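Local coordinates for putative lipoprotein (Campylobacter jejuni subsp. jejuni, PDB 2G5G) that probably serves in bacterial heme transport, binding a cofacial pair of hemes in a manner linked to its dimerization, at residues L47-K50 / H56-S59; M62-L67 / V127-Y132; L112-V117 / K121-F126. All blocks are in the same frame, centred on the assembly; numbering follows the deposited sequence.

Interaction 1. Residues L47-K50 / H56-S59; sequences LGEK and HKIS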
ATOM      1  N   LEU A  47      11.289  -3.860 -24.259  1.00 18.46           N
ATOM      2  CA  LEU A  47      11.484  -5.301 -23.982  1.00 19.27           C
ATOM      3  C   LEU A  47      10.678  -5.652 -22.747  1.00 20.22           C
ATOM      4  O   LEU A  47      11.008  -5.210 -21.618  1.00 20.00           O
ATOM      5  CB  LEU A  47      12.955  -5.595 -23.681  1.00 19.18           C
ATOM      6  CG  LEU A  47      13.646  -6.843 -24.237  1.00 22.81           C
ATOM      7  CD1 LEU A  47      14.881  -7.232 -23.426  1.00 20.87           C
ATOM      8  CD2 LEU A  47      12.781  -8.058 -24.663  1.00 22.14           C
ATOM      9  N   GLY A  48       9.603  -6.413 -22.962  1.00 20.56           N
ATOM     10  CA  GLY A  48       8.669  -6.766 -21.905  1.00 21.44           C
ATOM     11  C   GLY A  48       9.049  -8.104 -21.296  1.00 21.89           C
ATOM     12  O   GLY A  48       9.354  -9.043 -22.024  1.00 22.48           O
ATOM     13  N   GLU A  49       9.008  -8.166 -19.966  1.00 23.05           N
ATOM     14  CA  GLU A  49       9.411  -9.352 -19.219  1.00 23.56           C
ATOM     15  C   GLU A  49       8.390  -9.719 -18.122  1.00 24.44           C
ATOM     16  O   GLU A  49       7.556  -8.901 -17.721  1.00 24.96           O
ATOM     17  CB  GLU A  49      10.798  -9.149 -18.585  1.00 23.88           C
ATOM     18  CG  GLU A  49      10.793  -8.095 -17.461  1.00 22.10           C
ATOM     19  CD  GLU A  49      11.875  -8.322 -16.372  1.00 23.57           C
ATOM     20  OE1 GLU A  49      12.791  -9.145 -16.548  1.00 24.29           O
ATOM     21  OE2 GLU A  49      11.771  -7.661 -15.329  1.00 22.28           O
ATOM     22  N   LYS A  50       8.475 -10.964 -17.668  1.00 26.26           N
ATOM     23  CA  LYS A  50       7.864 -11.381 -16.405  1.00 28.68           C
ATOM     24  C   LYS A  50       9.023 -11.343 -15.375  1.00 29.39           C
ATOM     25  O   LYS A  50      10.042 -12.001 -15.583  1.00 28.39           O
ATOM     26  CB  LYS A  50       7.303 -12.797 -16.554  1.00 29.17           C
ATOM     27  CG  LYS A  50       6.540 -13.326 -15.319  1.00 30.31           C
ATOM     28  CD  LYS A  50       5.989 -14.723 -15.614  1.00 29.82           C
ATOM     29  CE  LYS A  50       5.315 -15.333 -14.379  1.00 32.08           C
ATOM     30  NZ  LYS A  50       6.322 -15.987 -13.490  1.00 31.75           N
ATOM     31  N   HIS A  56      13.481 -15.437 -19.398  1.00 30.10           N
ATOM     32  CA  HIS A  56      13.400 -14.040 -19.845  1.00 29.57           C
ATOM     33  C   HIS A  56      14.723 -13.361 -19.631  1.00 30.37           C
ATOM     34  O   HIS A  56      15.250 -12.683 -20.523  1.00 29.44           O
ATOM     35  CB  HIS A  56      12.287 -13.292 -19.097  1.00 28.62           C
ATOM     36  CG  HIS A  56      10.913 -13.695 -19.539  1.00 24.56           C
ATOM     37  ND1 HIS A  56       9.781 -13.014 -19.175  1.00 23.16           N
ATOM     38  CD2 HIS A  56      10.501 -14.733 -20.303  1.00 24.42           C
ATOM     39  CE1 HIS A  56       8.719 -13.608 -19.702  1.00 23.72           C
ATOM     40  NE2 HIS A  56       9.136 -14.646 -20.410  1.00 23.38           N
ATOM     41  N   LYS A  57      15.265 -13.563 -18.426  1.00 29.92           N
ATOM     42  CA  LYS A  57      16.544 -12.974 -18.076  1.00 30.16           C
ATOM     43  C   LYS A  57      17.670 -13.398 -19.021  1.00 29.33           C
ATOM     44  O   LYS A  57      18.448 -12.568 -19.478  1.00 29.41           O
ATOM     45  CB  LYS A  57      16.789 -13.157 -16.571  1.00 29.49           C
ATOM     46  CG  LYS A  57      16.006 -12.057 -15.887  1.00 31.37           C
ATOM     47  CD  LYS A  57      15.189 -12.495 -14.754  1.00 30.82           C
ATOM     48  CE  LYS A  57      13.968 -11.672 -14.689  1.00 27.97           C
ATOM     49  NZ  LYS A  57      14.018 -10.239 -14.265  1.00 26.31           N
ATOM     50  N   ILE A  58      17.725 -14.670 -19.386  1.00 30.07           N
ATOM     51  CA  ILE A  58      18.684 -15.103 -20.402  1.00 30.51           C
ATOM     52  C   ILE A  58      18.473 -14.405 -21.767  1.00 29.79           C
ATOM     53  O   ILE A  58      19.428 -13.953 -22.412  1.00 29.53           O
ATOM     54  CB  ILE A  58      18.690 -16.657 -20.577  1.00 30.77           C
ATOM     55  CG1 ILE A  58      19.048 -17.337 -19.248  1.00 31.53           C
ATOM     56  CG2 ILE A  58      19.689 -17.038 -21.648  1.00 30.88           C
ATOM     57  CD1 ILE A  58      18.614 -18.818 -19.138  1.00 32.12           C
ATOM     58  N   SER A  59      17.215 -14.359 -22.207  1.00 29.06           N
ATOM     59  CA  SER A  59      16.814 -13.697 -23.455  1.00 28.53           C
ATOM     60  C   SER A  59      17.224 -12.203 -23.552  1.00 27.38           C
ATOM     61  O   SER A  59      17.644 -11.720 -24.602  1.00 26.38           O
ATOM     62  CB  SER A  59      15.291 -13.856 -23.597  1.00 28.12           C
ATOM     63  OG  SER A  59      14.984 -15.221 -23.877  1.00 29.14           O
TER

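Interaction 2. Residues M62-L67 / V127-Y132; sequences MIFNAL and VNVVFY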
HETATM    1  N   MSE A  62      20.931 -11.962 -24.395  1.00 27.26           N
HETATM    2  CA  MSE A  62      21.166 -12.296 -25.791  1.00 29.83           C
HETATM    3  C   MSE A  62      20.818 -11.142 -26.713  1.00 27.15           C
HETATM    4  O   MSE A  62      21.583 -10.807 -27.633  1.00 26.11           O
HETATM    5  CB  MSE A  62      20.345 -13.528 -26.188  1.00 28.90           C
HETATM    6  CG  MSE A  62      20.809 -14.808 -25.488  1.00 32.80           C
HETATM    7 SE   MSE A  62      19.582 -16.298 -25.915  0.70 41.20          SE
HETATM    8  CE  MSE A  62      19.523 -16.089 -27.844  0.80 31.33           C
ATOM      9  N   ILE A  63      19.650 -10.547 -26.484  1.00 25.92           N
ATOM     10  CA  ILE A  63      19.189  -9.438 -27.338  1.00 23.25           C
ATOM     11  C   ILE A  63      20.121  -8.228 -27.089  1.00 23.26           C
ATOM     12  O   ILE A  63      20.630  -7.639 -28.031  1.00 22.18           O
ATOM     13  CB  ILE A  63      17.737  -9.046 -27.010  1.00 23.87           C
ATOM     14  CG1 ILE A  63      16.783 -10.206 -27.309  1.00 21.20           C
ATOM     15  CG2 ILE A  63      17.336  -7.745 -27.806  1.00 21.64           C
ATOM     16  CD1 ILE A  63      15.383 -10.034 -26.646  1.00 22.37           C
ATOM     17  N   PHE A  64      20.318  -7.857 -25.827  1.00 23.02           N
ATOM     18  CA  PHE A  64      21.228  -6.725 -25.554  1.00 25.37           C
ATOM     19  C   PHE A  64      22.590  -6.923 -26.234  1.00 25.11           C
ATOM     20  O   PHE A  64      23.052  -6.049 -26.960  1.00 24.74           O
ATOM     21  CB  PHE A  64      21.372  -6.414 -24.059  1.00 24.94           C
ATOM     22  CG  PHE A  64      22.371  -5.307 -23.751  1.00 26.63           C
ATOM     23  CD1 PHE A  64      23.632  -5.627 -23.260  1.00 27.50           C
ATOM     24  CD2 PHE A  64      22.073  -3.962 -24.002  1.00 24.38           C
ATOM     25  CE1 PHE A  64      24.573  -4.636 -22.992  1.00 28.47           C
ATOM     26  CE2 PHE A  64      23.020  -2.959 -23.744  1.00 24.93           C
ATOM     27  CZ  PHE A  64      24.269  -3.296 -23.224  1.00 24.00           C
ATOM     28  N   ASN A  65      23.215  -8.075 -26.010  1.00 26.02           N
ATOM     29  CA  ASN A  65      24.535  -8.340 -26.573  1.00 26.78           C
ATOM     30  C   ASN A  65      24.558  -8.157 -28.076  1.00 26.20           C
ATOM     31  O   ASN A  65      25.531  -7.614 -28.604  1.00 26.64           O
ATOM     32  CB  ASN A  65      25.016  -9.765 -26.250  1.00 26.85           C
ATOM     33  CG  ASN A  65      25.624  -9.909 -24.848  1.00 28.80           C
ATOM     34  OD1 ASN A  65      25.777  -8.959 -24.077  1.00 31.14           O
ATOM     35  ND2 ASN A  65      25.969 -11.133 -24.523  1.00 31.93           N
ATOM     36  N   ALA A  66      23.533  -8.635 -28.794  1.00 25.24           N
ATOM     37  CA  ALA A  66      23.598  -8.550 -30.261  1.00 24.89           C
ATOM     38  C   ALA A  66      23.452  -7.094 -30.722  1.00 24.74           C
ATOM     39  O   ALA A  66      24.083  -6.653 -31.709  1.00 24.32           O
ATOM     40  CB  ALA A  66      22.544  -9.445 -30.926  1.00 25.81           C
ATOM     41  N   LEU A  67      22.613  -6.344 -30.018  1.00 23.49           N
ATOM     42  CA  LEU A  67      22.361  -4.966 -30.431  1.00 22.91           C
ATOM     43  C   LEU A  67      23.585  -4.104 -30.097  1.00 22.42           C
ATOM     44  O   LEU A  67      23.979  -3.282 -30.903  1.00 23.10           O
ATOM     45  CB  LEU A  67      21.136  -4.411 -29.712  1.00 22.73           C
ATOM     46  CG  LEU A  67      19.747  -5.011 -29.976  1.00 22.90           C
ATOM     47  CD1 LEU A  67      18.803  -4.500 -28.887  1.00 20.33           C
ATOM     48  CD2 LEU A  67      19.228  -4.589 -31.303  1.00 22.59           C
ATOM     49  N   VAL A 127      21.934  -6.552 -15.790  1.00 33.20           N
ATOM     50  CA  VAL A 127      22.426  -5.239 -15.392  1.00 33.97           C
ATOM     51  C   VAL A 127      23.968  -5.182 -15.408  1.00 34.81           C
ATOM     52  O   VAL A 127      24.532  -4.135 -15.710  1.00 35.04           O
ATOM     53  CB  VAL A 127      21.872  -4.785 -14.036  1.00 33.57           C
ATOM     54  CG1 VAL A 127      22.498  -3.466 -13.625  1.00 34.41           C
ATOM     55  CG2 VAL A 127      20.364  -4.632 -14.086  1.00 33.05           C
ATOM     56  N   ASN A 128      24.634  -6.303 -15.123  1.00 35.56           N
ATOM     57  CA  ASN A 128      26.096  -6.351 -15.168  1.00 36.67           C
ATOM     58  C   ASN A 128      26.617  -6.187 -16.556  1.00 36.66           C
ATOM     59  O   ASN A 128      27.498  -5.361 -16.774  1.00 37.29           O
ATOM     60  CB  ASN A 128      26.685  -7.625 -14.529  1.00 37.11           C
ATOM     61  CG  ASN A 128      27.038  -7.428 -13.072  1.00 38.93           C
ATOM     62  OD1 ASN A 128      26.156  -7.301 -12.216  1.00 41.21           O
ATOM     63  ND2 ASN A 128      28.338  -7.389 -12.777  1.00 39.67           N
ATOM     64  N   VAL A 129      26.049  -6.955 -17.495  1.00 36.03           N
ATOM     65  CA  VAL A 129      26.413  -6.880 -18.900  1.00 35.31           C
ATOM     66  C   VAL A 129      26.138  -5.481 -19.452  1.00 34.17           C
ATOM     67  O   VAL A 129      26.939  -4.945 -20.235  1.00 33.68           O
ATOM     68  CB  VAL A 129      25.682  -7.954 -19.758  1.00 35.24           C
ATOM     69  CG1 VAL A 129      26.066  -7.821 -21.203  1.00 37.28           C
ATOM     70  CG2 VAL A 129      26.039  -9.351 -19.285  1.00 37.14           C
ATOM     71  N   VAL A 130      25.015  -4.896 -19.038  1.00 32.96           N
ATOM     72  CA  VAL A 130      24.657  -3.543 -19.490  1.00 32.52           C
ATOM     73  C   VAL A 130      25.655  -2.510 -18.947  1.00 33.13           C
ATOM     74  O   VAL A 130      26.285  -1.759 -19.730  1.00 31.84           O
ATOM     75  CB  VAL A 130      23.212  -3.162 -19.123  1.00 32.23           C
ATOM     76  CG1 VAL A 130      22.950  -1.673 -19.397  1.00 30.44           C
ATOM     77  CG2 VAL A 130      22.237  -4.018 -19.948  1.00 30.43           C
ATOM     78  N   PHE A 131      25.787  -2.507 -17.623  1.00 33.18           N
ATOM     79  CA  PHE A 131      26.593  -1.533 -16.923  1.00 34.12           C
ATOM     80  C   PHE A 131      28.017  -1.411 -17.453  1.00 34.14           C
ATOM     81  O   PHE A 131      28.484  -0.284 -17.606  1.00 33.79           O
ATOM     82  CB  PHE A 131      26.588  -1.749 -15.413  1.00 34.53           C
ATOM     83  CG  PHE A 131      27.270  -0.647 -14.665  1.00 36.61           C
ATOM     84  CD1 PHE A 131      26.608   0.566 -14.433  1.00 37.11           C
ATOM     85  CD2 PHE A 131      28.597  -0.789 -14.240  1.00 37.40           C
ATOM     86  CE1 PHE A 131      27.235   1.606 -13.758  1.00 38.95           C
ATOM     87  CE2 PHE A 131      29.236   0.246 -13.573  1.00 36.67           C
ATOM     88  CZ  PHE A 131      28.554   1.446 -13.319  1.00 37.39           C
ATOM     89  N   TYR A 132      28.660  -2.545 -17.783  1.00 33.83           N
ATOM     90  CA  TYR A 132      30.073  -2.575 -18.228  1.00 33.56           C
ATOM     91  C   TYR A 132      30.324  -2.449 -19.718  1.00 32.91           C
ATOM     92  O   TYR A 132      31.488  -2.469 -20.163  1.00 32.82           O
ATOM     93  CB  TYR A 132      30.809  -3.800 -17.654  1.00 33.94           C
ATOM     94  CG  TYR A 132      30.867  -3.731 -16.147  1.00 35.14           C
ATOM     95  CD1 TYR A 132      30.065  -4.567 -15.362  1.00 35.72           C
ATOM     96  CD2 TYR A 132      31.664  -2.778 -15.501  1.00 35.26           C
ATOM     97  CE1 TYR A 132      30.081  -4.485 -13.967  1.00 37.11           C
ATOM     98  CE2 TYR A 132      31.690  -2.687 -14.097  1.00 36.04           C
ATOM     99  CZ  TYR A 132      30.907  -3.555 -13.338  1.00 36.35           C
ATOM    100  OH  TYR A 132      30.916  -3.484 -11.959  1.00 36.24           O
TER

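Interaction 3. Residues L112-V117 / K121-F126; sequences LNWDKV and KDYEQF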
ATOM      1  N   LEU A 112      24.492   2.036  -8.026  1.00 45.26           N
ATOM      2  CA  LEU A 112      23.256   2.325  -8.749  1.00 44.65           C
ATOM      3  C   LEU A 112      22.155   2.693  -7.787  1.00 44.56           C
ATOM      4  O   LEU A 112      21.056   3.055  -8.201  1.00 44.90           O
ATOM      5  CB  LEU A 112      22.815   1.118  -9.590  1.00 44.09           C
ATOM      6  CG  LEU A 112      23.773   0.560 -10.638  1.00 43.21           C
ATOM      7  CD1 LEU A 112      23.224  -0.739 -11.223  1.00 42.81           C
ATOM      8  CD2 LEU A 112      24.068   1.591 -11.728  1.00 42.42           C
ATOM      9  N   ASN A 113      22.445   2.603  -6.494  1.00 44.26           N
ATOM     10  CA  ASN A 113      21.413   2.743  -5.478  1.00 44.13           C
ATOM     11  C   ASN A 113      20.207   1.804  -5.734  1.00 43.76           C
ATOM     12  O   ASN A 113      19.046   2.202  -5.597  1.00 43.00           O
ATOM     13  CB  ASN A 113      20.953   4.199  -5.395  1.00 44.54           C
ATOM     14  CG  ASN A 113      20.281   4.499  -4.104  1.00 45.64           C
ATOM     15  OD1 ASN A 113      20.569   3.857  -3.099  1.00 49.13           O
ATOM     16  ND2 ASN A 113      19.373   5.464  -4.106  1.00 46.76           N
ATOM     17  N   TRP A 114      20.505   0.564  -6.114  1.00 44.01           N
ATOM     18  CA  TRP A 114      19.475  -0.419  -6.432  1.00 44.64           C
ATOM     19  C   TRP A 114      18.429  -0.453  -5.339  1.00 45.02           C
ATOM     20  O   TRP A 114      18.775  -0.435  -4.152  1.00 44.92           O
ATOM     21  CB  TRP A 114      20.090  -1.806  -6.599  1.00 44.67           C
ATOM     22  CG  TRP A 114      19.176  -2.759  -7.298  1.00 45.14           C
ATOM     23  CD1 TRP A 114      18.406  -3.735  -6.725  1.00 45.49           C
ATOM     24  CD2 TRP A 114      18.918  -2.823  -8.709  1.00 44.46           C
ATOM     25  NE1 TRP A 114      17.695  -4.408  -7.690  1.00 45.01           N
ATOM     26  CE2 TRP A 114      17.979  -3.862  -8.915  1.00 44.49           C
ATOM     27  CE3 TRP A 114      19.381  -2.097  -9.814  1.00 43.30           C
ATOM     28  CZ2 TRP A 114      17.500  -4.197 -10.180  1.00 43.62           C
ATOM     29  CZ3 TRP A 114      18.907  -2.438 -11.076  1.00 44.70           C
ATOM     30  CH2 TRP A 114      17.979  -3.482 -11.247  1.00 44.73           C
ATOM     31  N   ASP A 115      17.158  -0.483  -5.741  1.00 45.34           N
ATOM     32  CA  ASP A 115      16.033  -0.614  -4.810  1.00 46.04           C
ATOM     33  C   ASP A 115      15.745  -2.084  -4.599  1.00 46.21           C
ATOM     34  O   ASP A 115      15.619  -2.848  -5.557  1.00 46.08           O
ATOM     35  CB  ASP A 115      14.779   0.102  -5.327  1.00 46.08           C
ATOM     36  CG  ASP A 115      13.714   0.290  -4.247  1.00 47.89           C
ATOM     37  OD1 ASP A 115      13.545  -0.620  -3.404  1.00 48.62           O
ATOM     38  OD2 ASP A 115      13.033   1.349  -4.243  1.00 48.00           O
ATOM     39  N   LYS A 116      15.638  -2.488  -3.332  1.00 46.44           N
ATOM     40  CA  LYS A 116      15.525  -3.913  -3.034  1.00 46.45           C
ATOM     41  C   LYS A 116      14.131  -4.504  -3.248  1.00 45.65           C
ATOM     42  O   LYS A 116      13.986  -5.726  -3.256  1.00 45.64           O
ATOM     43  CB  LYS A 116      16.135  -4.278  -1.676  1.00 46.80           C
ATOM     44  CG  LYS A 116      17.607  -4.724  -1.793  1.00 48.60           C
ATOM     45  CD  LYS A 116      18.516  -3.611  -2.341  1.00 49.75           C
ATOM     46  CE  LYS A 116      19.837  -4.156  -2.844  1.00 51.51           C
ATOM     47  NZ  LYS A 116      19.668  -5.097  -4.001  1.00 53.37           N
ATOM     48  N   VAL A 117      13.127  -3.650  -3.479  1.00 45.14           N
ATOM     49  CA  VAL A 117      11.849  -4.139  -4.040  1.00 44.17           C
ATOM     50  C   VAL A 117      12.048  -4.994  -5.317  1.00 43.35           C
ATOM     51  O   VAL A 117      11.216  -5.849  -5.627  1.00 43.23           O
ATOM     52  CB  VAL A 117      10.776  -3.016  -4.253  1.00 44.72           C
ATOM     53  CG1 VAL A 117      10.534  -2.271  -2.970  1.00 44.82           C
ATOM     54  CG2 VAL A 117      11.157  -2.047  -5.358  1.00 44.84           C
ATOM     55  N   LYS A 121      18.975 -10.754  -7.581  1.00 40.69           N
ATOM     56  CA  LYS A 121      19.173 -12.057  -8.234  1.00 40.96           C
ATOM     57  C   LYS A 121      18.567 -12.109  -9.636  1.00 39.16           C
ATOM     58  O   LYS A 121      19.151 -12.682 -10.569  1.00 39.40           O
ATOM     59  CB  LYS A 121      18.569 -13.190  -7.371  1.00 41.00           C
ATOM     60  CG  LYS A 121      18.231 -14.479  -8.164  1.00 43.04           C
ATOM     61  CD  LYS A 121      18.241 -15.747  -7.291  1.00 43.94           C
ATOM     62  CE  LYS A 121      19.670 -16.306  -7.173  1.00 46.88           C
ATOM     63  NZ  LYS A 121      19.953 -16.855  -5.813  1.00 49.50           N
ATOM     64  N   ASP A 122      17.400 -11.497  -9.765  1.00 37.98           N
ATOM     65  CA  ASP A 122      16.620 -11.498 -11.004  1.00 36.80           C
ATOM     66  C   ASP A 122      17.090 -10.449 -12.016  1.00 36.22           C
ATOM     67  O   ASP A 122      16.535 -10.355 -13.122  1.00 34.62           O
ATOM     68  CB  ASP A 122      15.144 -11.254 -10.670  1.00 36.49           C
ATOM     69  CG  ASP A 122      14.504 -12.440  -9.961  1.00 37.34           C
ATOM     70  OD1 ASP A 122      15.024 -13.560 -10.121  1.00 36.95           O
ATOM     71  OD2 ASP A 122      13.486 -12.245  -9.266  1.00 36.51           O
ATOM     72  N   TYR A 123      18.103  -9.666 -11.628  1.00 35.52           N
ATOM     73  CA  TYR A 123      18.574  -8.531 -12.437  1.00 34.95           C
ATOM     74  C   TYR A 123      20.089  -8.490 -12.638  1.00 35.13           C
ATOM     75  O   TYR A 123      20.564  -7.857 -13.561  1.00 34.02           O
ATOM     76  CB  TYR A 123      17.995  -7.217 -11.894  1.00 34.78           C
ATOM     77  CG  TYR A 123      16.512  -7.217 -12.102  1.00 34.14           C
ATOM     78  CD1 TYR A 123      15.640  -7.613 -11.082  1.00 34.39           C
ATOM     79  CD2 TYR A 123      15.969  -6.925 -13.364  1.00 35.19           C
ATOM     80  CE1 TYR A 123      14.253  -7.683 -11.296  1.00 34.32           C
ATOM     81  CE2 TYR A 123      14.589  -6.992 -13.585  1.00 35.67           C
ATOM     82  CZ  TYR A 123      13.741  -7.369 -12.547  1.00 35.37           C
ATOM     83  OH  TYR A 123      12.391  -7.427 -12.751  1.00 34.59           O
ATOM     84  N   GLU A 124      20.838  -9.225 -11.817  1.00 35.14           N
ATOM     85  CA  GLU A 124      22.294  -9.107 -11.834  1.00 35.48           C
ATOM     86  C   GLU A 124      22.953  -9.411 -13.157  1.00 35.36           C
ATOM     87  O   GLU A 124      23.875  -8.702 -13.557  1.00 34.86           O
ATOM     88  CB  GLU A 124      22.948  -9.959 -10.724  1.00 35.88           C
ATOM     89  CG  GLU A 124      22.908 -11.459 -10.947  1.00 38.53           C
ATOM     90  CD  GLU A 124      23.925 -12.188 -10.088  0.90 43.91           C
ATOM     91  OE1 GLU A 124      24.218 -11.713  -8.950  0.90 42.48           O
ATOM     92  OE2 GLU A 124      24.431 -13.227 -10.566  0.90 46.15           O
ATOM     93  N   GLN A 125      22.506 -10.471 -13.822  1.00 35.10           N
ATOM     94  CA  GLN A 125      23.141 -10.911 -15.057  1.00 36.80           C
ATOM     95  C   GLN A 125      22.981  -9.827 -16.118  1.00 35.34           C
ATOM     96  O   GLN A 125      23.961  -9.431 -16.750  1.00 35.57           O
ATOM     97  CB  GLN A 125      22.547 -12.242 -15.548  1.00 36.50           C
ATOM     98  CG  GLN A 125      23.292 -12.898 -16.726  1.00 40.32           C
ATOM     99  CD  GLN A 125      22.544 -14.099 -17.313  1.00 40.77           C
ATOM    100  OE1 GLN A 125      21.452 -14.463 -16.846  1.00 47.85           O
ATOM    101  NE2 GLN A 125      23.130 -14.719 -18.341  1.00 44.67           N
ATOM    102  N   PHE A 126      21.751  -9.350 -16.296  1.00 34.17           N
ATOM    103  CA  PHE A 126      21.469  -8.360 -17.339  1.00 33.01           C
ATOM    104  C   PHE A 126      22.131  -7.013 -17.021  1.00 33.11           C
ATOM    105  O   PHE A 126      22.807  -6.418 -17.885  1.00 33.27           O
ATOM    106  CB  PHE A 126      19.963  -8.164 -17.506  1.00 31.71           C
ATOM    107  CG  PHE A 126      19.590  -7.121 -18.545  1.00 28.39           C
ATOM    108  CD1 PHE A 126      19.851  -7.345 -19.883  1.00 25.76           C
ATOM    109  CD2 PHE A 126      18.960  -5.936 -18.167  1.00 27.44           C
ATOM    110  CE1 PHE A 126      19.498  -6.396 -20.845  1.00 26.40           C
ATOM    111  CE2 PHE A 126      18.577  -4.981 -19.131  1.00 23.56           C
ATOM    112  CZ  PHE A 126      18.860  -5.220 -20.464  1.00 22.72           C
TER

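Interaction 1. Residues L47-K50 / H56-S59
Strand 44-49, flanked by parallel neighbours inside the mixed sheet of this ChaN (Tiki superfamily) domain, ends at Glu49, and a short turn leads into helix 54-73, whose first turns come back over the strand end; Glu49 and His56 are the nearest pair, their CA atoms 6.2 Å apart. The His56 ring lies beside the exit of the strand. Its ND1 accepts the backbone N-H of Lys50 (N to ND1 2.9 Å) in a bond almost straight at 175° and in the plane of the ring. Lys50 CB lies 3.5 Å from CE1 of His56, while its NZ forms salt bridges with Asp52 and Glu53. Lys57, bent from chi2 onward, brings NZ to 2.8 Å from OE1 of Glu49, a salt bridge reached on the syn side of the carboxylate, 21° out of its plane. Gln60 also bonds OE1, His51 and Tyr123 bond OE2, and Lys57 NZ reaches the carbonyl of His51. The buried carboxylate thus probably has its charge met by Lys57 together with the polar groups round it. His56 ties the backbone leaving the strand to the carbonyl of Ser249 through NE2, consistent with a proton on NE2 and a lone pair on ND1.

Interaction 2. Residues M62-L67 / V127-Y132
Helices 54-73 and 124-131 run side by side through Phe64-Val130 and Asn65-Val129, the segment axes nearly parallel at 13° and 10.4 Å apart at their closest. Phe64 spans the gap. With CG anti to the backbone N (chi1 176°), its ring reaches across to the second helix and presents one face to Val130. The CG2 methyl of Val130 sits over the middle of that face, 3.7 Å from the centroid of the Phe64 ring and only 4° off the ring normal, a CH-pi contact of nearly ideal aim. Because the methyl is so well centred, all the ring carbons lie at similar distances from it. The far end of the ring reaches the backbone as well: Phe64 CE1 is 3.7 Å from Val130 CA and 3.6 Å from Val129 O. Beside this, CG1 of Val129 packs at 3.9 Å against CD1 of Phe64, the two side chains passing alongside and pointing opposite ways. Toward the solvent the contact ends in Asn65, whose side chain lies roughly perpendicular to that of Val129; OD1 stands 3.1 Å from Val129 CG1, too close to be comfortable, so the exact setting of this exposed amide is doubtful. Deeper in, Phe64 and Val130 both rest on Val80 of strand 78-82, and Val130 also meets Ile137 of strand 137-141, so the two helices pack on the same face of the central sheet of the ChaN (Tiki superfamily) domain. The contact depends on dispersion and on the fit of a methyl to an aromatic face rather than on polar pairing: the methyl covers one face of the Phe64 ring, and the helix spacing is consistent with one aromatic filling the gap against two valines.

Interaction 3. Residues L112-V117 / K121-F126
Tyr123, which packs against Trp114, has its hydroxyl gripped from two places: OH is hydrogen-bonded to Glu49 OE2 and more weakly to His51 ND1. Its opposite end makes the contact. CB of Tyr123 lies 3.5 Å from CZ2 of Trp114, and CG of Tyr123 follows at 3.7 Å from the same CZ2, so the root of the tyrosine meets the CZ2-CH2 side of the six-membered indole ring, on the flank nearer NE1. The rings meet obliquely, their planes at 44° and the centroids of the Trp114 six-membered ring and the Tyr123 ring 5.8 Å apart. A chi1 of -163° swings the indole of Trp114 away from its own backbone N, toward Tyr123 of 121-126. Its NE1 is hydrogen-bonded to the carbonyl of Trp118, Trp120 approaches edge-to-face, and Met84 touches both Trp114 and Tyr123, giving an apolar cluster round these two buried rings. In the same loop OD1 of Asp115 accepts the backbone N of Val117 at 3.1 Å, while also forming a salt bridge with Arg144. The whole is a compact link between helices: helix 108-111 closes in a Schellman motif at Asn113, the chain turns through the Asx turn at Asp115, and Tyr123 stands at the N-cap position of helix 124-131.

The three contacts form one continuous region. Interactions 1 and 2 share helix 54-73 and meet where Leu47 CD2 packs 3.8 Å from Ile63 CD1. Interactions 1 and 3 are tied by polar bonds, 2.7 Å from Glu49 OE2 to Tyr123 OH and 2.8 Å from Lys57 NZ to Asp122 O, with a cation-pi contact between Lys57 and Tyr123. Interactions 2 and 3 share helix 124-131, and Phe64 CB touches Phe126 CE1 at 3.7 Å. None of these segments lines the heme pocket, which includes Tyr151; the side chains of Glu49 and Tyr123 stay about 12 and 11 Å from a bound heme.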